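PDB 6GNE: probable starch synthase 4, chloroplastic/amyloplastic from Arabidopsis thaliana, which belongs to the starch synthase family of two-domain GT-B glycosyltransferases and is seen here with adenosine-5'-diphosphate and glycans bound. Local coordinates for residues F172-F177 and V216-I220; I220-N224 and H253-F257. All coordinates share one frame; numbering follows the deposited sequence.

Contact 1: residues F172-F177 and V216-I220. With AC1 (4,6-dideoxy-4-{[(1S,4R,5S,6S)-4,5,6-trihydroxy-3-(hydroxymethyl)cyclohex-2-en-1-yl]amino}-alpha-D-glucopyranose), chain C.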
loop_
_atom_site.group_PDB
_atom_site.type_symbol
_atom_site.label_atom_id
_atom_site.label_comp_id
_atom_site.label_asym_id
_atom_site.label_seq_id
_atom_site.Cartn_x
_atom_site.Cartn_y
_atom_site.Cartn_z
ATOM N N PHE A 172 -13.934 -7.100 -1.609
ATOM C CA PHE A 172 -12.609 -7.499 -1.109
ATOM C C PHE A 172 -11.513 -7.020 -2.041
ATOM O O PHE A 172 -11.560 -7.279 -3.231
ATOM C CB PHE A 172 -12.539 -9.009 -0.964
ATOM C CG PHE A 172 -11.196 -9.498 -0.557
ATOM C CD1 PHE A 172 -10.698 -9.201 0.680
ATOM C CD2 PHE A 172 -10.439 -10.284 -1.401
ATOM C CE1 PHE A 172 -9.461 -9.647 1.079
ATOM C CE2 PHE A 172 -9.202 -10.761 -1.013
ATOM C CZ PHE A 172 -8.712 -10.431 0.235
ATOM N N THR A 173 -10.548 -6.292 -1.510
ATOM C CA THR A 173 -9.363 -5.920 -2.273
ATOM C C THR A 173 -8.169 -6.728 -1.720
ATOM O O THR A 173 -7.919 -6.687 -0.517
ATOM C CB THR A 173 -9.127 -4.407 -2.204
ATOM O OG1 THR A 173 -10.220 -3.728 -2.819
ATOM C CG2 THR A 173 -7.820 -4.002 -2.909
ATOM N N CYS A 174 -7.484 -7.492 -2.585
ATOM C CA CYS A 174 -6.141 -8.033 -2.242
ATOM C C CYS A 174 -5.064 -7.161 -2.857
ATOM O O CYS A 174 -4.996 -7.022 -4.105
ATOM C CB CYS A 174 -5.943 -9.492 -2.685
ATOM S SG CYS A 174 -4.444 -10.217 -1.956
ATOM N N HIS A 175 -4.255 -6.578 -1.976
ATOM C CA HIS A 175 -3.168 -5.660 -2.339
ATOM C C HIS A 175 -1.815 -6.402 -2.587
ATOM O O HIS A 175 -0.841 -5.805 -3.103
ATOM C CB HIS A 175 -2.948 -4.639 -1.229
ATOM C CG HIS A 175 -4.122 -3.762 -0.944
ATOM N ND1 HIS A 175 -4.110 -2.412 -1.207
ATOM C CD2 HIS A 175 -5.308 -4.018 -0.348
ATOM C CE1 HIS A 175 -5.254 -1.884 -0.822
ATOM N NE2 HIS A 175 -6.001 -2.840 -0.307
ATOM N N ASN A 176 -1.739 -7.668 -2.184
ATOM C CA ASN A 176 -0.619 -8.546 -2.533
ATOM C C ASN A 176 -1.012 -9.998 -2.315
ATOM O O ASN A 176 -1.125 -10.445 -1.174
ATOM C CB ASN A 176 0.646 -8.185 -1.702
ATOM C CG ASN A 176 1.886 -8.990 -2.105
ATOM O OD1 ASN A 176 1.817 -9.856 -2.958
ATOM N ND2 ASN A 176 3.016 -8.704 -1.484
ATOM N N PHE A 177 -1.195 -10.738 -3.410
ATOM C CA PHE A 177 -1.614 -12.163 -3.337
ATOM C C PHE A 177 -0.533 -13.100 -2.807
ATOM O O PHE A 177 -0.761 -14.276 -2.639
ATOM C CB PHE A 177 -2.104 -12.669 -4.691
ATOM C CG PHE A 177 -3.469 -12.175 -5.079
ATOM C CD1 PHE A 177 -4.606 -12.800 -4.622
ATOM C CD2 PHE A 177 -3.616 -11.094 -5.942
ATOM C CE1 PHE A 177 -5.860 -12.348 -4.988
ATOM C CE2 PHE A 177 -4.866 -10.656 -6.338
ATOM C CZ PHE A 177 -5.996 -11.276 -5.856
ATOM N N VAL A 216 -7.714 -15.617 1.989
ATOM C CA VAL A 216 -7.869 -14.857 0.754
ATOM C C VAL A 216 -8.737 -15.628 -0.235
ATOM O O VAL A 216 -9.561 -15.026 -0.912
ATOM C CB VAL A 216 -6.502 -14.471 0.145
ATOM C CG1 VAL A 216 -6.656 -13.831 -1.236
ATOM C CG2 VAL A 216 -5.784 -13.502 1.070
ATOM N N LYS A 217 -8.587 -16.944 -0.291
ATOM C CA LYS A 217 -9.460 -17.767 -1.135
ATOM C C LYS A 217 -10.936 -17.706 -0.724
ATOM O O LYS A 217 -11.831 -17.675 -1.578
ATOM C CB LYS A 217 -9.022 -19.223 -1.141
ATOM C CG LYS A 217 -9.868 -20.019 -2.102
ATOM C CD LYS A 217 -9.176 -21.147 -2.795
ATOM C CE LYS A 217 -9.372 -22.455 -2.103
ATOM N NZ LYS A 217 -9.533 -23.553 -3.091
ATOM N N GLY A 218 -11.187 -17.712 0.585
ATOM C CA GLY A 218 -12.534 -17.486 1.102
ATOM C C GLY A 218 -13.100 -16.131 0.747
ATOM O O GLY A 218 -14.283 -16.027 0.481
ATOM N N ALA A 219 -12.274 -15.091 0.746
ATOM C CA ALA A 219 -12.754 -13.759 0.367
ATOM C C ALA A 219 -13.020 -13.640 -1.115
ATOM O O ALA A 219 -13.923 -12.914 -1.504
ATOM C CB ALA A 219 -11.805 -12.697 0.819
ATOM N N ILE A 220 -12.264 -14.355 -1.949
ATOM C CA ILE A 220 -12.549 -14.332 -3.383
ATOM C C ILE A 220 -13.921 -14.964 -3.624
ATOM O O ILE A 220 -14.718 -14.472 -4.395
ATOM C CB ILE A 220 -11.464 -15.016 -4.217
ATOM C CG1 ILE A 220 -10.155 -14.203 -4.191
ATOM C CG2 ILE A 220 -11.920 -15.245 -5.663
ATOM C CD1 ILE A 220 -8.896 -15.044 -4.422
HETATM C C1 AC1 C . 1.020 -5.777 4.022
HETATM O O2 AC1 C . -0.752 -7.122 3.055
HETATM C C2 AC1 C . -0.024 -5.891 2.906
HETATM C C4A AC1 C . 0.720 -2.073 -3.350
HETATM C C3 AC1 C . 0.618 -5.749 1.517
HETATM O O3 AC1 C . -0.439 -5.807 0.556
HETATM C C4 AC1 C . 1.406 -4.437 1.438
HETATM N N4A AC1 C . 2.004 -4.153 0.121
HETATM C C5 AC1 C . 2.455 -4.509 2.551
HETATM O O5 AC1 C . 1.801 -4.598 3.819
HETATM C C6 AC1 C . 3.337 -3.275 2.633
HETATM C C1B AC1 C . 1.235 -3.962 -1.117
HETATM C C2B AC1 C . 2.095 -3.981 -2.407
HETATM O O2B AC1 C . 3.449 -4.420 -2.187
HETATM C C3B AC1 C . 2.110 -2.666 -3.178
HETATM O O3B AC1 C . 2.562 -2.971 -4.494
HETATM O O4 AC1 C . 0.832 -0.803 -3.993
HETATM C C5B AC1 C . -0.002 -1.970 -2.040
HETATM C C7B AC1 C . 0.281 -2.787 -1.020
HETATM C C6B AC1 C . -1.120 -0.966 -1.881
HETATM O O6B AC1 C . -2.197 -1.260 -2.778
#
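Ala219 plants its methyl group over the middle of the Phe172 ring, a CH-pi contact in which CB lies 3.4 Å from the centroid of that ring and only 8° off its normal. All six ring carbons are therefore nearly equally far from the methyl. Phe172 holds CG anti to its backbone N, which carries the ring toward helix 215-222 with one face turned to Ala219; the backbone N of Cys174 lies over the opposite face, out toward the rim.

The remaining touches are apolar and looser. Val216 reaches in with one branch, CG1, which meets the edge of the Phe172 ring near its plane, 4.0 Å from CE2. The same methyl also approaches Phe177 CD1 at 4.1 Å and Cys174 SG at 4.3 Å, so a single branch touches three side chains of 172-177. Ile220 contributes its far end: CD1 comes to the edge of the Phe177 ring, 4.1 Å from CE1. That ring in turn rests one face on Cys174 CB.

Polar contacts of 172-177 point elsewhere. His175 ND1 donates to O6B of AC1 at 2.7 Å, with the acceptor in the plane of the imidazole and the N-H...O angle 163°. NE2 of this histidine is bonded to His145, so both ring nitrogens are engaged and its rotation is fixed.

The axes of strand 172-174 and helix segment 216-220 come within 9.2 Å, their N-to-C directions 138° apart, as in the alpha/beta layering of a Rossmann-like GT-B domain. Strand 169-174 lies between the parallel strands 141-145 and 225-228, while helix 146-150 flanks the contact through Trp147 and Ala150, and helix 247-252 packs against Ile220.

Contact 2: residues I220-N224 and H253-F257. With GLC (alpha-D-glucopyranose), chain D.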
loop_
_atom_site.group_PDB
_atom_site.type_symbol
_atom_site.label_atom_id
_atom_site.label_comp_id
_atom_site.label_asym_id
_atom_site.label_seq_id
_atom_site.Cartn_x
_atom_site.Cartn_y
_atom_site.Cartn_z
ATOM N N ILE A 220 -12.264 -14.355 -1.949
ATOM C CA ILE A 220 -12.549 -14.332 -3.383
ATOM C C ILE A 220 -13.921 -14.964 -3.624
ATOM O O ILE A 220 -14.718 -14.472 -4.395
ATOM C CB ILE A 220 -11.464 -15.016 -4.217
ATOM C CG1 ILE A 220 -10.155 -14.203 -4.191
ATOM C CG2 ILE A 220 -11.920 -15.245 -5.663
ATOM C CD1 ILE A 220 -8.896 -15.044 -4.422
ATOM N N ILE A 221 -14.187 -16.059 -2.936
ATOM C CA ILE A 221 -15.425 -16.817 -3.128
ATOM C C ILE A 221 -16.655 -16.098 -2.579
ATOM O O ILE A 221 -17.645 -15.931 -3.252
ATOM C CB ILE A 221 -15.259 -18.238 -2.563
ATOM C CG1 ILE A 221 -14.215 -18.979 -3.444
ATOM C CG2 ILE A 221 -16.578 -19.012 -2.567
ATOM C CD1 ILE A 221 -13.645 -20.205 -2.800
ATOM N N PHE A 222 -16.561 -15.638 -1.350
ATOM C CA PHE A 222 -17.708 -15.046 -0.642
ATOM C C PHE A 222 -18.003 -13.570 -0.915
ATOM O O PHE A 222 -19.001 -13.069 -0.447
ATOM C CB PHE A 222 -17.565 -15.300 0.873
ATOM C CG PHE A 222 -17.830 -16.718 1.253
ATOM C CD1 PHE A 222 -19.108 -17.100 1.614
ATOM C CD2 PHE A 222 -16.830 -17.692 1.230
ATOM C CE1 PHE A 222 -19.395 -18.418 1.966
ATOM C CE2 PHE A 222 -17.121 -19.014 1.537
ATOM C CZ PHE A 222 -18.405 -19.368 1.917
ATOM N N SER A 223 -17.160 -12.860 -1.650
ATOM C CA SER A 223 -17.364 -11.434 -1.859
ATOM C C SER A 223 -18.133 -11.225 -3.133
ATOM O O SER A 223 -17.999 -11.998 -4.046
ATOM C CB SER A 223 -16.027 -10.714 -1.912
ATOM O OG SER A 223 -15.322 -10.907 -0.690
ATOM N N ASN A 224 -18.921 -10.165 -3.189
ATOM C CA ASN A 224 -19.658 -9.799 -4.404
ATOM C C ASN A 224 -18.784 -9.058 -5.424
ATOM O O ASN A 224 -19.117 -9.033 -6.624
ATOM C CB ASN A 224 -20.855 -8.911 -4.037
ATOM C CG ASN A 224 -21.769 -9.574 -3.049
ATOM O OD1 ASN A 224 -21.838 -9.211 -1.850
ATOM N ND2 ASN A 224 -22.438 -10.591 -3.522
ATOM N N HIS A 253 -13.743 -17.312 -11.037
ATOM C CA HIS A 253 -14.513 -16.155 -10.593
ATOM C C HIS A 253 -14.105 -14.869 -11.330
ATOM O O HIS A 253 -14.232 -13.780 -10.771
ATOM C CB HIS A 253 -14.359 -15.985 -9.073
ATOM C CG HIS A 253 -15.068 -17.041 -8.287
ATOM N ND1 HIS A 253 -14.403 -18.082 -7.660
ATOM C CD2 HIS A 253 -16.385 -17.242 -8.064
ATOM C CE1 HIS A 253 -15.282 -18.871 -7.079
ATOM N NE2 HIS A 253 -16.490 -18.387 -7.316
ATOM N N SER A 254 -13.662 -14.986 -12.586
ATOM C CA SER A 254 -13.140 -13.830 -13.300
ATOM C C SER A 254 -14.166 -12.691 -13.516
ATOM O O SER A 254 -13.814 -11.524 -13.439
ATOM C CB SER A 254 -12.485 -14.235 -14.618
ATOM O OG SER A 254 -13.467 -14.575 -15.536
ATOM N N LYS A 255 -15.425 -13.037 -13.753
ATOM C CA LYS A 255 -16.485 -12.040 -13.993
ATOM C C LYS A 255 -16.559 -10.900 -12.937
ATOM O O LYS A 255 -16.882 -9.777 -13.286
ATOM C CB LYS A 255 -17.872 -12.691 -14.032
ATOM C CG LYS A 255 -18.279 -13.663 -15.169
ATOM C CD LYS A 255 -19.786 -13.970 -14.966
ATOM C CE LYS A 255 -20.237 -15.441 -15.171
ATOM N NZ LYS A 255 -20.498 -15.839 -16.590
ATOM N N LYS A 256 -16.298 -11.217 -11.669
ATOM C CA LYS A 256 -16.365 -10.249 -10.567
ATOM C C LYS A 256 -14.993 -9.740 -10.092
ATOM O O LYS A 256 -14.944 -8.943 -9.151
ATOM C CB LYS A 256 -17.151 -10.819 -9.374
ATOM C CG LYS A 256 -16.433 -11.890 -8.574
ATOM C CD LYS A 256 -17.378 -12.614 -7.605
ATOM C CE LYS A 256 -16.577 -13.588 -6.743
ATOM N NZ LYS A 256 -17.394 -14.170 -5.643
ATOM N N PHE A 257 -13.919 -10.181 -10.757
ATOM C CA PHE A 257 -12.533 -9.832 -10.417
ATOM C C PHE A 257 -12.000 -8.803 -11.381
ATOM O O PHE A 257 -12.004 -9.011 -12.581
ATOM C CB PHE A 257 -11.614 -11.062 -10.488
ATOM C CG PHE A 257 -10.159 -10.775 -10.189
ATOM C CD1 PHE A 257 -9.781 -10.077 -9.054
ATOM C CD2 PHE A 257 -9.161 -11.250 -11.040
ATOM C CE1 PHE A 257 -8.433 -9.835 -8.785
ATOM C CE2 PHE A 257 -7.828 -11.036 -10.760
ATOM C CZ PHE A 257 -7.458 -10.310 -9.642
HETATM C C1 GLC D . -21.827 -16.788 -0.643
HETATM C C2 GLC D . -20.916 -17.119 -1.831
HETATM C C3 GLC D . -21.175 -18.525 -2.366
HETATM C C4 GLC D . -21.034 -19.487 -1.180
HETATM C C5 GLC D . -22.163 -19.139 -0.192
HETATM C C6 GLC D . -22.327 -20.111 0.979
HETATM O O2 GLC D . -21.067 -16.177 -2.887
HETATM O O3 GLC D . -20.267 -18.873 -3.421
HETATM O O4 GLC D . -20.991 -20.871 -1.579
HETATM O O5 GLC D . -21.878 -17.832 0.326
HETATM O O6 GLC D . -22.912 -19.468 2.129
#
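Ile220 and Ile221 lie in the last turn of helix 215-222, which ends where the backbone of Ser223 turns out of the helical conformation, and their backbone carbonyls meet Lys256 from the short 3-10 segment 254-256. The lysine ammonium gathers three carbonyl oxygens, those two and that of Ser223. NZ donates to Ser223 O at 2.8 Å, approaching nearly in line with the carbonyl bond (165° at the oxygen), and makes weak bonds to Ile220 O and Ile221 O, each at 3.0 Å. Lys256 starts with CG between its backbone N and carbonyl carbon (chi1 73°), then runs fully extended, which brings NZ to the C-terminal end of the helix; on the way CB passes 3.8 Å from Asn224 O.

A positive charge set against the C-terminal carbonyls of a helix is probably favourable for the helix dipole. Here it joins that helix end to the turn leading into strand 257-259, a neighbour of strand 225-228 in the parallel part of the N-terminal Rossmann-like sheet of the GT-B fold. A backbone hydrogen bond between Lys256 and Val226 continues the same join.

His253 supplies the apolar part. Its CE1 approaches Ile221 CG1 at 3.8 Å, the two side chains meeting at a slant, and its CB lies 4.3 Å from Ile220 CG2. The imidazole ND1 is weakly bonded to Thr249 O in the preceding helix.

The same helix end also borders a glycan site. Ile221 O, already shared with Lys256, also accepts a long, weak bond from O2 of the glucose at 3.5 Å. Phe222, whose CB points away from 253-257, carries its ring to the sugar near O5, while Trp157 and Asp158 of helix 152-160 complete the pocket with Asn224.

From the N terminus, the chain passes through strand 169-174 and the loop residues 175-177, then through 38 residues of mostly irregular structure before helix 215-222 returns to pack on that strand, where contact 1 closes the loop. Contact 2 starts on this helix and closes a second loop, largely helical, when the chain comes back at 253-257. The loops follow one another and overlap only at Ile220, neither enclosing the other. Between them, the two contacts tie successive parts of helix 215-222 to strand 169-174 and to the entry of strand 257-259. They also meet directly: Phe172 CB packs 3.4 Å from Ser223 OG, and Phe177 touches Phe257.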